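Local coordinates for protein EreC (Klebsiella pneumoniae, PDB 6XCQ) that probably hydrolyses the macrolactone ester of erythromycin and related macrolide antibiotics, thereby inactivating them and conferring resistance, at residues Thr32-Thr38 and Asn48-Ile52; Leu157-Pro163 and Tyr257-Leu262; Gln198-Ile202 and Pro361-Ser365; Asn308-Pro314 and Pro325-Ala331; Pro314-Ser318 and Ser408-Val413. The protein carries 1 engineered substitution. All coordinates share one frame; numbering follows the deposited sequence.

Interaction 1 of 5, residues Thr32-Thr38 and Asn48-Ile52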
# COMPACT_ATOMS: atom_id res chain seq x y z
N THR A 32 -9.93 27.41 -1.55
CA THR A 32 -9.17 26.19 -1.80
C THR A 32 -8.87 25.40 -0.53
O THR A 32 -8.10 24.43 -0.59
CB THR A 32 -7.88 26.53 -2.55
OG1 THR A 32 -7.11 27.44 -1.77
CG2 THR A 32 -8.21 27.19 -3.88
N TRP A 33 -9.41 25.82 0.61
CA TRP A 33 -9.26 25.11 1.87
C TRP A 33 -10.63 25.01 2.53
O TRP A 33 -11.57 25.73 2.17
CB TRP A 33 -8.28 25.82 2.80
CG TRP A 33 -8.67 27.24 3.11
CD1 TRP A 33 -8.36 28.35 2.38
CD2 TRP A 33 -9.46 27.69 4.21
NE1 TRP A 33 -8.90 29.47 2.97
CE2 TRP A 33 -9.58 29.09 4.10
CE3 TRP A 33 -10.08 27.05 5.29
CZ2 TRP A 33 -10.29 29.86 5.02
CZ3 TRP A 33 -10.78 27.82 6.21
CH2 TRP A 33 -10.88 29.21 6.07
N ARG A 34 -10.74 24.11 3.50
CA ARG A 34 -12.00 23.89 4.19
C ARG A 34 -11.72 23.26 5.55
O ARG A 34 -10.98 22.29 5.64
CB ARG A 34 -12.93 23.00 3.36
CG ARG A 34 -14.26 22.68 4.04
CD ARG A 34 -15.13 23.92 4.18
NE ARG A 34 -16.55 23.58 4.17
CZ ARG A 34 -17.26 23.31 5.26
NH1 ARG A 34 -16.69 23.36 6.46
NH2 ARG A 34 -18.55 23.00 5.15
N THR A 35 -12.32 23.82 6.60
CA THR A 35 -12.27 23.18 7.91
C THR A 35 -13.29 22.06 7.94
O THR A 35 -14.44 22.24 7.54
CB THR A 35 -12.58 24.20 9.02
OG1 THR A 35 -11.53 25.17 9.09
CG2 THR A 35 -12.71 23.52 10.37
N THR A 36 -12.87 20.86 8.36
CA THR A 36 -13.80 19.74 8.42
C THR A 36 -13.91 19.29 9.87
O THR A 36 -12.95 18.75 10.44
CB THR A 36 -13.39 18.59 7.51
OG1 THR A 36 -14.16 17.43 7.86
CG2 THR A 36 -11.90 18.28 7.62
N ARG A 37 -15.08 19.51 10.46
CA ARG A 37 -15.31 19.11 11.84
C ARG A 37 -15.75 17.66 11.98
O ARG A 37 -15.66 17.10 13.08
CB ARG A 37 -16.33 20.07 12.48
CG ARG A 37 -15.94 21.50 12.16
CD ARG A 37 -16.50 22.54 13.08
NE ARG A 37 -16.19 23.85 12.51
CZ ARG A 37 -15.08 24.54 12.75
NH1 ARG A 37 -14.15 24.07 13.59
NH2 ARG A 37 -14.89 25.72 12.17
N THR A 38 -16.20 17.03 10.91
CA THR A 38 -16.70 15.66 11.01
C THR A 38 -15.72 14.62 10.48
O THR A 38 -16.03 13.43 10.51
CB THR A 38 -18.06 15.54 10.29
OG1 THR A 38 -17.90 15.66 8.87
CG2 THR A 38 -19.02 16.63 10.79
N ASN A 48 -21.03 18.01 3.15
CA ASN A 48 -20.73 19.34 2.62
C ASN A 48 -19.27 19.70 2.81
O ASN A 48 -18.72 20.47 2.03
CB ASN A 48 -21.60 20.41 3.27
CG ASN A 48 -23.07 20.17 3.04
OD1 ASN A 48 -23.56 20.37 1.94
ND2 ASN A 48 -23.76 19.71 4.08
N GLU A 49 -18.64 19.16 3.87
CA GLU A 49 -17.25 19.52 4.16
C GLU A 49 -16.27 18.97 3.12
O GLU A 49 -15.14 19.45 3.04
CB GLU A 49 -16.87 19.04 5.56
CG GLU A 49 -17.78 19.57 6.65
CD GLU A 49 -17.34 19.18 8.06
OE1 GLU A 49 -16.85 18.05 8.27
OE2 GLU A 49 -17.45 20.02 8.96
N PHE A 50 -16.69 17.99 2.32
CA PHE A 50 -15.81 17.39 1.32
C PHE A 50 -16.13 17.85 -0.10
O PHE A 50 -15.53 17.35 -1.06
CB PHE A 50 -15.87 15.86 1.45
CG PHE A 50 -15.62 15.40 2.86
CD1 PHE A 50 -14.33 15.31 3.35
CD2 PHE A 50 -16.68 15.16 3.73
CE1 PHE A 50 -14.09 14.96 4.67
CE2 PHE A 50 -16.45 14.80 5.05
CZ PHE A 50 -15.15 14.70 5.52
N GLU A 51 -17.04 18.82 -0.26
CA GLU A 51 -17.41 19.28 -1.60
C GLU A 51 -16.22 19.85 -2.34
O GLU A 51 -16.19 19.85 -3.58
CB GLU A 51 -18.53 20.32 -1.53
N ILE A 52 -15.22 20.35 -1.60
CA ILE A 52 -14.01 20.89 -2.20
C ILE A 52 -13.28 19.85 -3.06
O ILE A 52 -12.54 20.21 -3.98
CB ILE A 52 -13.11 21.44 -1.07
CG1 ILE A 52 -11.82 22.04 -1.58
CG2 ILE A 52 -12.80 20.37 -0.05
CD1 ILE A 52 -10.91 22.48 -0.44
O HOH W 1 -18.23 22.59 8.47

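Interaction 2 of 5, residues Leu157-Pro163 and Tyr257-Leu262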
# COMPACT_ATOMS: atom_id res chain seq x y z
N LEU A 157 3.49 -6.73 -3.19
CA LEU A 157 4.10 -8.01 -2.83
C LEU A 157 3.49 -8.50 -1.52
O LEU A 157 2.86 -7.70 -0.81
CB LEU A 157 5.61 -7.85 -2.68
CG LEU A 157 6.26 -7.16 -3.88
CD1 LEU A 157 7.69 -6.79 -3.55
CD2 LEU A 157 6.20 -8.09 -5.09
N PRO A 158 3.65 -9.77 -1.14
CA PRO A 158 3.34 -10.14 0.24
C PRO A 158 4.09 -9.21 1.18
O PRO A 158 5.31 -9.05 1.07
CB PRO A 158 3.84 -11.60 0.34
CG PRO A 158 4.79 -11.75 -0.78
CD PRO A 158 4.21 -10.91 -1.89
N ASN A 159 3.37 -8.53 2.08
CA ASN A 159 4.07 -7.55 2.90
C ASN A 159 5.01 -8.22 3.91
O ASN A 159 5.70 -7.52 4.66
CB ASN A 159 3.08 -6.60 3.59
CG ASN A 159 2.06 -7.31 4.44
OD1 ASN A 159 2.32 -8.34 5.04
ND2 ASN A 159 0.86 -6.72 4.53
N THR A 160 5.06 -9.55 3.90
CA THR A 160 6.06 -10.34 4.60
C THR A 160 7.30 -10.58 3.76
O THR A 160 8.31 -11.04 4.31
CB THR A 160 5.49 -11.71 4.98
OG1 THR A 160 5.00 -12.33 3.79
CG2 THR A 160 4.35 -11.57 5.98
N LEU A 161 7.24 -10.32 2.44
CA LEU A 161 8.24 -10.77 1.46
C LEU A 161 8.50 -12.28 1.58
O LEU A 161 9.57 -12.78 1.25
CB LEU A 161 9.55 -9.98 1.55
CG LEU A 161 9.41 -8.45 1.37
CD1 LEU A 161 10.77 -7.72 1.39
CD2 LEU A 161 8.63 -8.12 0.10
N ASN A 162 7.49 -13.03 2.02
CA ASN A 162 7.61 -14.48 2.05
C ASN A 162 6.94 -15.04 0.81
O ASN A 162 5.71 -14.91 0.68
CB ASN A 162 6.96 -15.04 3.32
CG ASN A 162 6.98 -16.57 3.37
OD1 ASN A 162 7.40 -17.25 2.42
ND2 ASN A 162 6.52 -17.11 4.49
N PRO A 163 7.67 -15.66 -0.12
CA PRO A 163 7.07 -16.14 -1.37
C PRO A 163 6.30 -17.45 -1.27
O PRO A 163 5.83 -17.95 -2.30
CB PRO A 163 8.28 -16.31 -2.29
CG PRO A 163 9.38 -16.70 -1.36
CD PRO A 163 9.13 -15.89 -0.08
N TYR A 257 9.42 -10.09 -8.23
CA TYR A 257 9.68 -8.83 -7.55
C TYR A 257 9.93 -9.03 -6.06
O TYR A 257 10.60 -8.21 -5.43
CB TYR A 257 8.51 -7.86 -7.79
CG TYR A 257 8.62 -7.09 -9.10
CD1 TYR A 257 8.30 -7.68 -10.32
CD2 TYR A 257 9.04 -5.77 -9.10
CE1 TYR A 257 8.40 -6.96 -11.53
CE2 TYR A 257 9.14 -5.05 -10.28
CZ TYR A 257 8.82 -5.64 -11.49
OH TYR A 257 8.95 -4.90 -12.63
N THR A 258 9.42 -10.13 -5.49
CA THR A 258 9.73 -10.40 -4.09
C THR A 258 11.22 -10.71 -3.90
O THR A 258 11.86 -10.16 -3.00
CB THR A 258 8.88 -11.56 -3.56
OG1 THR A 258 7.52 -11.14 -3.53
CG2 THR A 258 9.29 -11.91 -2.16
N LEU A 259 11.78 -11.56 -4.76
CA LEU A 259 13.20 -11.87 -4.66
C LEU A 259 14.07 -10.63 -4.89
O LEU A 259 15.06 -10.42 -4.18
CB LEU A 259 13.56 -12.99 -5.66
CG LEU A 259 12.85 -14.34 -5.50
CD1 LEU A 259 13.55 -15.47 -6.30
CD2 LEU A 259 12.72 -14.74 -4.02
N GLU A 260 13.73 -9.81 -5.88
CA GLU A 260 14.54 -8.62 -6.12
C GLU A 260 14.43 -7.64 -4.95
O GLU A 260 15.42 -7.02 -4.55
CB GLU A 260 14.12 -7.96 -7.44
CG GLU A 260 14.77 -6.60 -7.72
CD GLU A 260 16.30 -6.64 -7.81
OE1 GLU A 260 16.90 -7.73 -7.80
OE2 GLU A 260 16.89 -5.54 -7.90
N THR A 261 13.24 -7.53 -4.36
CA THR A 261 13.07 -6.64 -3.21
C THR A 261 13.82 -7.17 -1.99
O THR A 261 14.39 -6.38 -1.23
CB THR A 261 11.58 -6.45 -2.93
OG1 THR A 261 11.00 -5.73 -4.02
CG2 THR A 261 11.34 -5.63 -1.64
N LEU A 262 13.88 -8.50 -1.82
CA LEU A 262 14.70 -9.08 -0.76
C LEU A 262 16.18 -8.74 -0.95
O LEU A 262 16.87 -8.35 -0.01
CB LEU A 262 14.50 -10.59 -0.71
CG LEU A 262 13.17 -11.08 -0.16
CD1 LEU A 262 12.97 -12.56 -0.50
CD2 LEU A 262 13.10 -10.84 1.36

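Interaction 3 of 5, residues Gln198-Ile202 and Pro361-Ser365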
# COMPACT_ATOMS: atom_id res chain seq x y z
N GLN A 198 7.85 -12.67 9.01
CA GLN A 198 6.55 -12.02 9.08
C GLN A 198 6.66 -10.54 8.74
O GLN A 198 5.68 -9.79 8.88
CB GLN A 198 5.92 -12.21 10.47
CG GLN A 198 5.28 -13.58 10.66
CD GLN A 198 3.95 -13.72 9.93
OE1 GLN A 198 3.39 -12.75 9.43
NE2 GLN A 198 3.44 -14.95 9.86
N SER A 199 7.83 -10.11 8.29
CA SER A 199 8.03 -8.75 7.82
C SER A 199 9.25 -8.74 6.92
O SER A 199 10.03 -9.69 6.89
CB SER A 199 8.20 -7.78 8.99
OG SER A 199 9.47 -7.96 9.58
N ALA A 200 9.40 -7.63 6.18
CA ALA A 200 10.51 -7.51 5.24
C ALA A 200 11.86 -7.64 5.94
O ALA A 200 12.80 -8.22 5.38
CB ALA A 200 10.43 -6.18 4.49
N VAL A 201 12.00 -7.10 7.15
CA VAL A 201 13.30 -7.14 7.81
C VAL A 201 13.66 -8.57 8.19
O VAL A 201 14.82 -8.99 8.04
CB VAL A 201 13.33 -6.19 9.02
CG1 VAL A 201 12.12 -6.38 9.85
CG2 VAL A 201 14.57 -6.42 9.86
N ILE A 202 12.69 -9.36 8.67
CA ILE A 202 12.99 -10.75 9.01
C ILE A 202 13.30 -11.55 7.75
O ILE A 202 14.33 -12.22 7.66
CB ILE A 202 11.84 -11.39 9.80
CG1 ILE A 202 11.48 -10.56 11.05
CG2 ILE A 202 12.23 -12.81 10.20
CD1 ILE A 202 12.65 -10.23 11.96
N PRO A 361 9.02 -9.21 17.60
CA PRO A 361 8.60 -10.33 16.73
C PRO A 361 8.78 -10.06 15.25
O PRO A 361 9.03 -11.00 14.48
CB PRO A 361 7.12 -10.51 17.10
CG PRO A 361 6.70 -9.19 17.66
CD PRO A 361 7.90 -8.66 18.38
N LEU A 362 8.67 -8.80 14.81
CA LEU A 362 8.81 -8.47 13.40
C LEU A 362 10.07 -7.66 13.11
O LEU A 362 10.19 -7.07 12.04
CB LEU A 362 7.55 -7.74 12.92
CG LEU A 362 6.32 -8.60 12.53
CD1 LEU A 362 5.98 -9.76 13.49
CD2 LEU A 362 5.10 -7.69 12.32
N GLY A 363 11.03 -7.64 14.03
CA GLY A 363 12.29 -6.96 13.78
C GLY A 363 12.23 -5.46 13.88
O GLY A 363 13.23 -4.79 13.61
N PHE A 364 11.08 -4.89 14.22
CA PHE A 364 11.01 -3.48 14.51
C PHE A 364 9.94 -3.26 15.56
O PHE A 364 9.10 -4.14 15.81
CB PHE A 364 10.70 -2.63 13.27
CG PHE A 364 9.32 -2.84 12.71
CD1 PHE A 364 9.06 -3.88 11.84
CD2 PHE A 364 8.28 -1.98 13.05
CE1 PHE A 364 7.80 -4.08 11.33
CE2 PHE A 364 7.01 -2.17 12.54
CZ PHE A 364 6.77 -3.22 11.68
N SER A 365 9.97 -2.08 16.15
CA SER A 365 8.99 -1.69 17.14
C SER A 365 8.40 -0.36 16.71
O SER A 365 8.93 0.32 15.83
CB SER A 365 9.63 -1.59 18.54
OG SER A 365 9.82 -2.88 19.08

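Interaction 4 of 5, residues Asn308-Pro314 and Pro325-Ala331. Engineered in segment 308-314: Asn-309 (natural residue His).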
# COMPACT_ATOMS: atom_id res chain seq x y z
N ASN A 308 4.25 8.55 1.02
CA ASN A 308 5.44 8.35 0.20
C ASN A 308 5.18 7.44 -0.99
O ASN A 308 5.92 7.52 -1.98
CB ASN A 308 6.58 7.77 1.04
CG ASN A 308 7.04 8.71 2.15
OD1 ASN A 308 6.52 9.80 2.31
ND2 ASN A 308 8.03 8.27 2.91
N ASN A 309 4.18 6.56 -0.93
CA ASN A 309 3.89 5.72 -2.09
C ASN A 309 2.94 6.42 -3.07
O ASN A 309 3.08 6.26 -4.28
CB ASN A 309 3.26 4.38 -1.70
CG ASN A 309 4.12 3.58 -0.73
OD1 ASN A 309 3.72 3.34 0.41
ND2 ASN A 309 5.27 3.11 -1.20
N LEU A 310 1.98 7.19 -2.55
CA LEU A 310 1.00 7.85 -3.40
C LEU A 310 1.56 9.07 -4.10
O LEU A 310 1.00 9.50 -5.12
CB LEU A 310 -0.21 8.28 -2.57
CG LEU A 310 -1.03 7.21 -1.83
CD1 LEU A 310 -2.13 7.90 -1.07
CD2 LEU A 310 -1.62 6.22 -2.80
N GLN A 311 2.63 9.66 -3.56
CA GLN A 311 3.23 10.88 -4.10
C GLN A 311 3.51 10.74 -5.59
O GLN A 311 3.87 9.66 -6.05
CB GLN A 311 4.53 11.17 -3.34
CG GLN A 311 5.17 12.52 -3.62
CD GLN A 311 6.26 12.84 -2.63
OE1 GLN A 311 6.09 12.71 -1.41
NE2 GLN A 311 7.41 13.27 -3.14
N LYS A 312 3.31 11.82 -6.35
CA LYS A 312 3.46 11.71 -7.80
C LYS A 312 4.79 12.24 -8.31
O LYS A 312 5.04 12.20 -9.51
CB LYS A 312 2.30 12.44 -8.51
CG LYS A 312 0.92 11.91 -8.08
CD LYS A 312 -0.24 12.51 -8.88
CE LYS A 312 -0.49 13.97 -8.56
NZ LYS A 312 -1.79 14.44 -9.16
N THR A 313 5.66 12.70 -7.42
CA THR A 313 6.99 13.21 -7.76
C THR A 313 8.03 12.40 -6.99
O THR A 313 7.66 11.70 -6.03
CB THR A 313 7.09 14.69 -7.40
OG1 THR A 313 6.89 14.82 -5.99
CG2 THR A 313 6.05 15.52 -8.18
N PRO A 314 9.32 12.48 -7.35
CA PRO A 314 10.32 11.66 -6.65
C PRO A 314 10.38 11.95 -5.16
O PRO A 314 10.29 13.10 -4.71
CB PRO A 314 11.63 12.03 -7.36
CG PRO A 314 11.20 12.39 -8.73
CD PRO A 314 9.90 13.12 -8.55
N PRO A 325 8.10 6.94 -6.72
CA PRO A 325 6.98 6.30 -6.02
C PRO A 325 5.97 5.72 -7.00
O PRO A 325 5.92 6.10 -8.17
CB PRO A 325 6.34 7.45 -5.23
CG PRO A 325 6.65 8.65 -6.07
CD PRO A 325 7.96 8.41 -6.76
N MET A 326 5.14 4.82 -6.47
CA MET A 326 4.03 4.27 -7.24
C MET A 326 3.21 5.38 -7.90
O MET A 326 2.87 5.29 -9.09
CB MET A 326 3.14 3.42 -6.33
CG MET A 326 1.84 2.97 -6.98
SD MET A 326 0.65 2.28 -5.81
CE MET A 326 0.23 3.73 -4.83
N GLY A 327 2.89 6.44 -7.16
CA GLY A 327 2.05 7.49 -7.72
C GLY A 327 2.64 8.17 -8.95
O GLY A 327 1.90 8.63 -9.82
N GLN A 328 3.97 8.25 -9.04
CA GLN A 328 4.58 8.90 -10.20
C GLN A 328 4.37 8.06 -11.45
O GLN A 328 4.17 8.61 -12.55
CB GLN A 328 6.08 9.16 -9.96
CG GLN A 328 6.78 9.95 -11.10
CD GLN A 328 8.19 10.43 -10.76
OE1 GLN A 328 8.70 10.18 -9.66
NE2 GLN A 328 8.82 11.13 -11.70
N HIS A 329 4.38 6.73 -11.32
CA HIS A 329 4.01 5.86 -12.44
C HIS A 329 2.54 6.07 -12.81
O HIS A 329 2.21 6.28 -13.98
CB HIS A 329 4.24 4.38 -12.09
CG HIS A 329 5.68 4.00 -11.89
ND1 HIS A 329 6.47 3.52 -12.91
CD2 HIS A 329 6.45 4.01 -10.78
CE1 HIS A 329 7.67 3.24 -12.43
NE2 HIS A 329 7.69 3.53 -11.14
N LEU A 330 1.65 6.01 -11.82
CA LEU A 330 0.23 6.15 -12.09
C LEU A 330 -0.13 7.50 -12.67
O LEU A 330 -1.04 7.60 -13.51
CB LEU A 330 -0.57 5.91 -10.81
CG LEU A 330 -0.48 4.49 -10.25
CD1 LEU A 330 -1.29 4.42 -8.94
CD2 LEU A 330 -0.97 3.47 -11.31
N ALA A 331 0.56 8.56 -12.25
CA ALA A 331 0.33 9.87 -12.86
C ALA A 331 0.67 9.92 -14.34
O ALA A 331 0.28 10.87 -15.02
CB ALA A 331 1.13 10.95 -12.13

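Interaction 5 of 5, residues Pro314-Ser318 and Ser408-Val413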
# COMPACT_ATOMS: atom_id res chain seq x y z
N PRO A 314 9.32 12.48 -7.35
CA PRO A 314 10.32 11.66 -6.65
C PRO A 314 10.38 11.95 -5.16
O PRO A 314 10.29 13.10 -4.71
CB PRO A 314 11.63 12.03 -7.36
CG PRO A 314 11.20 12.39 -8.73
CD PRO A 314 9.90 13.12 -8.55
N VAL A 315 10.59 10.88 -4.39
CA VAL A 315 10.58 10.90 -2.94
C VAL A 315 12.02 10.81 -2.45
O VAL A 315 12.76 9.90 -2.85
CB VAL A 315 9.75 9.73 -2.38
CG1 VAL A 315 9.83 9.70 -0.85
CG2 VAL A 315 8.29 9.82 -2.86
N SER A 316 12.42 11.75 -1.61
CA SER A 316 13.68 11.65 -0.87
C SER A 316 13.35 11.46 0.60
O SER A 316 12.76 12.36 1.22
CB SER A 316 14.56 12.87 -1.06
OG SER A 316 15.66 12.78 -0.16
N PHE A 317 13.74 10.32 1.16
CA PHE A 317 13.36 9.98 2.53
C PHE A 317 14.33 8.94 3.09
O PHE A 317 14.77 8.04 2.38
CB PHE A 317 11.93 9.45 2.55
CG PHE A 317 11.42 9.13 3.92
CD1 PHE A 317 10.88 10.12 4.72
CD2 PHE A 317 11.44 7.83 4.40
CE1 PHE A 317 10.39 9.82 5.98
CE2 PHE A 317 10.96 7.52 5.66
CZ PHE A 317 10.43 8.52 6.45
N SER A 318 14.63 9.07 4.39
CA SER A 318 15.55 8.19 5.11
C SER A 318 16.79 7.84 4.28
O SER A 318 17.48 8.72 3.77
CB SER A 318 14.85 6.91 5.55
OG SER A 318 15.56 6.27 6.61
N SER A 408 6.62 13.33 7.22
CA SER A 408 6.53 11.95 6.76
C SER A 408 7.25 11.12 7.80
O SER A 408 8.45 11.34 8.04
CB SER A 408 7.16 11.82 5.37
OG SER A 408 7.24 10.47 4.95
N GLN A 409 6.53 10.23 8.47
CA GLN A 409 7.05 9.53 9.67
C GLN A 409 7.48 10.61 10.66
O GLN A 409 6.77 11.62 10.81
CB GLN A 409 8.13 8.53 9.28
CG GLN A 409 7.66 7.38 8.40
CD GLN A 409 6.53 6.58 9.01
OE1 GLN A 409 5.48 6.43 8.40
NE2 GLN A 409 6.75 6.04 10.23
N SER A 410 8.62 10.47 11.33
CA SER A 410 9.12 11.51 12.22
C SER A 410 10.01 12.52 11.51
O SER A 410 10.61 13.37 12.17
CB SER A 410 9.89 10.89 13.40
OG SER A 410 11.02 10.16 12.97
N ALA A 411 10.07 12.48 10.18
CA ALA A 411 10.85 13.43 9.40
C ALA A 411 9.93 14.25 8.50
O ALA A 411 8.76 14.45 8.83
CB ALA A 411 11.92 12.69 8.58
N SER A 412 10.46 14.75 7.37
CA SER A 412 9.68 15.40 6.33
C SER A 412 10.23 15.04 4.95
O SER A 412 11.37 14.61 4.82
CB SER A 412 9.66 16.94 6.46
OG SER A 412 9.02 17.37 7.66
N VAL A 413 9.39 15.19 3.93
CA VAL A 413 9.84 15.14 2.54
C VAL A 413 9.69 16.54 1.97
O VAL A 413 8.86 17.33 2.43
CB VAL A 413 9.06 14.11 1.68
CG1 VAL A 413 9.11 12.74 2.32
CG2 VAL A 413 7.63 14.56 1.46

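Interaction 1 of 5, residues Thr32-Thr38 and Asn48-Ile52
Glu-49 reaches across to Thr-36, Arg-37 and Thr-38, where four hydrogen bonds grip its carboxylate. OE1 takes three of them: from Thr-36 OG1 at 2.8 Å, from Thr-38 OG1 at 2.7 Å and from Thr-38 N at 2.9 Å. The backbone N-H uses the syn lone pair, while each hydroxyl comes in from well out of the carboxylate plane. OE2 accepts from Arg-37 N at 2.9 Å. Glu-49 reaches this spot with CG anti to its carbonyl carbon (chi1 -57°) and the chain extended beyond.

Arg-34 lays one guanidinium face over Glu-49, Arg-34 NH2 3.8 Å from Glu-49 CG. The two flat groups are turned 84° apart, and no N-H points at the carboxylate; water 1 bridges instead, accepting from Arg-34 NH1 and donating to Glu-49 OE2. At the other end Ile-52 CD1 lies 3.4 Å from Thr-32 O. In the next shell, Thr-38 OG1 is also bonded to Asp-46 N, and Arg-37 NH1 forms a salt bridge with Asp-391.

Strand 33-36 is an edge strand of the mixed sheet; after a nine-residue loop a 3-10 segment brings Glu-49 back to the residues at and just beyond the strand's end, where it takes backbone N-H groups and threonine hydroxyls.

Interaction 2 of 5, residues Leu157-Pro163 and Tyr257-Leu262
Leu-161 and Thr-258 bring the two backbones closest, their CA atoms 5.8 Å apart, where the irregular segment 157-163 runs along one side of helix 244-267. The segment is kinked by a type I turn from Pro-158 to Leu-161, closed by Leu-161 N bonding to Pro-158 O. An ST turn overlaps its end, Thr-160 OG1 accepting from Asn-162 N, with Leu-161 between them at positive phi (51°). No hydrogen bond crosses to the helix. The carbonyl oxygen of Leu-161 is buried with no polar partner in the model and lies 3.5 Å from Thr-258 CG2.

This is the connection from edge strand 151-154 of the central sheet to helix 164-177: Asn-162 OD1 caps Arg-164 N as that helix begins. The face of helix 244-267 that it meets is made of the pairs 257-258 and 261-262, one turn apart.

Leu-157 spreads its methyls over three of these residues. CD1 meets Thr-261 OG1 tip to tip at 3.5 Å. CD2 lies between Tyr-257 CB, at 3.6 Å, and Thr-258 OG1, at 3.7 Å; Pro-158 CD also touches this hydroxyl, which bonds back to Ser-254 O. Thr-261 OG1 is likewise tied back, to Tyr-257 O at 2.9 Å, reaching it from the face opposite to Thr-261 N, so the oxygen holds two donors.

Leu-161 and Leu-262 slide past each other in opposite directions, Leu-161 CB to Leu-262 CD2 3.7 Å. Leu-161 CD1 lies against Thr-261 CG2, also at 3.7 Å.

Interaction 3 of 5, residues Gln198-Ile202 and Pro361-Ser365
Leu-362 is the centre of this contact, and it works through both its carbonyl and its side chain. Ser-199 OG donates to Leu-362 O at 2.7 Å, bent to 127° at the oxygen and tilted 31° from the carbonyl plane. The same oxygen has Val-201 CG1 tightly against it at 3.0 Å, so a hydroxyl and a methyl share one carbonyl. The isobutyl group of Leu-362 packs on Gln-198, its CD1 3.9 Å from Gln-198 CB and its CG near Gln-198 O; Pro-126 and Leu-127 of helix 126-146 cover more of it.

The contact joins the start of helix 200-208, where Ser-199 holds the N-cap position, to the loop that runs from strand 349-354 to strand 365-370. It thus ties part of the helical region of the esterase to a strand-to-strand connection far along the sequence.

Val-201 is placed by its first torsion: CG1 sits between its own backbone N and carbonyl carbon (chi1 48°), which brings this methyl, rather than CG2, against the loop. Besides the carbonyl, CG1 approaches the rim of the Phe-364 ring, 4.4 Å from CD1 and near the ring plane. Ser-199 CB comes to the same ring at another edge position, near CE1. Leu-438, the last residue of the chain, also touches this phenylalanine.

Ile-202 brings its CD1 to the next peptide, 3.7 Å from Gly-363 N and 3.8 Å from Gly-363 CA. Gly-363 has positive phi, and Val-201 CG1 and Ile-202 CD1 close onto its bare backbone on the side from which a side chain would project.

Interaction 4 of 5, residues Asn308-Pro314 and Pro325-Ala331
Two short helices joined by a beta hairpin fold back on each other here: the end of helix 307-310 meets the start of helix 326-330, and Asn-309 O accepts from Gly-327 N. That bond is 2.9 Å long and nearly straight at the oxygen, with a C=O...N angle of 165°. Gly-327 has no side chain, so two more carbonyls, those of Leu-310 and Gln-311, can crowd onto its CA. Leu-310 O, which also accepts from Tyr-338 OH, meets Gly-327 CA in a C-H...O contact at 3.5 Å.

Pro-325, at the N-cap position, turns its ring toward further carbonyl oxygens of 308-314. Its CB lies 3.3 Å from Asn-308 O and its CG 3.0 Å from Gln-311 O, with Thr-313 O close to CG as well. Farther along, Gln-328 stretches over the segment. Its CB lies 3.2 Å from Lys-312 O, and the extended chain, with CG anti to the backbone N (chi1 -175°), carries OE1 to within 3.4 Å of Pro-314 CD, a contact without a hydrogen bond.

At the other end Leu-310 and Met-326 lie side by side, Leu-310 CD2 to Met-326 CE 3.7 Å. The aliphatic part of Lys-312 passes Ala-331, Lys-312 CD to Ala-331 CB 3.9 Å, on its way to a salt bridge with Asp-422.

Asn-309 is engineered, replacing a histidine. Its ND2 bonds to Asp-282 OD2, which also takes Met-326 N, so one carboxylate oxygen links both segments. Helix 307-310 follows parallel strand 301-304, at the C-terminal strand ends where alpha/beta enzymes commonly place their active sites.

Interaction 5 of 5, residues Pro314-Ser318 and Ser408-Val413
Phe-317 pushes its ring into the turn of the hairpin formed by strands 405-408 and 411-414, and it does most of the touching. The ring comes from a second hairpin, 315-317 with 320-323. Strands 315-317 and 411-413 run nearly antiparallel, at 161°, yet their axes are 6.9 Å apart and no hydrogen bond joins them: the two hairpins meet through side chains packed on side chains and carbonyl oxygens.

With CG anti to the backbone N (chi1 -177°), the phenyl group is swung over toward residues 408-413. Its edge faces Ser-408, whose carbonyl oxygen lies in the ring plane 3.2 Å from Phe-317 CE1, an aromatic C-H to oxygen approach. That oxygen also accepts from Ala-411 N inside the type II' turn.

At the far end of the ring Gln-409 crosses at about a right angle: Gln-409 CG lies 3.6 Å from Phe-317 CZ, and the amide is 89° from the ring plane. The aliphatic part of Gln-409 does the packing, while its polar end turns elsewhere, OE1 to His-306 NE2 and His-70 N, and NE2 to Glu-352 OE1. These partners probably help to fix the amide's rotation and the course of the side chain.

Ala-411 and Val-413 complete the surround obliquely, Ala-411 CB 4.2 Å from Phe-317 CE1 and Val-413 CG1 4.0 Å from Phe-317 CD1. Val-413 CG1 also lies 3.8 Å from Ser-316 O.

Interactions 4 and 5 adjoin, sharing Pro-314: Asn-308 OD1 lies 2.8 Å from Ser-408 OG, a probable hydrogen bond, and Asn-308 ND2 packs on Phe-317. Interactions 2 and 3 also touch, through Leu-161 CD1 and Ala-200 CB at 3.5 Å. The two pairs approach each other without meeting, the nearest atoms of interactions 2 and 4, and of 3 and 5, being about 8 Å apart. Glu-98 is reached from interactions 2 and 4, His-306 from 4 and 5, and Asp-282 from 4, a polar grouping perhaps near the active site. Interaction 1 stands apart at the sheet edge, its centre 25 Å from that of interaction 4 and 39 Å from that of interaction 2.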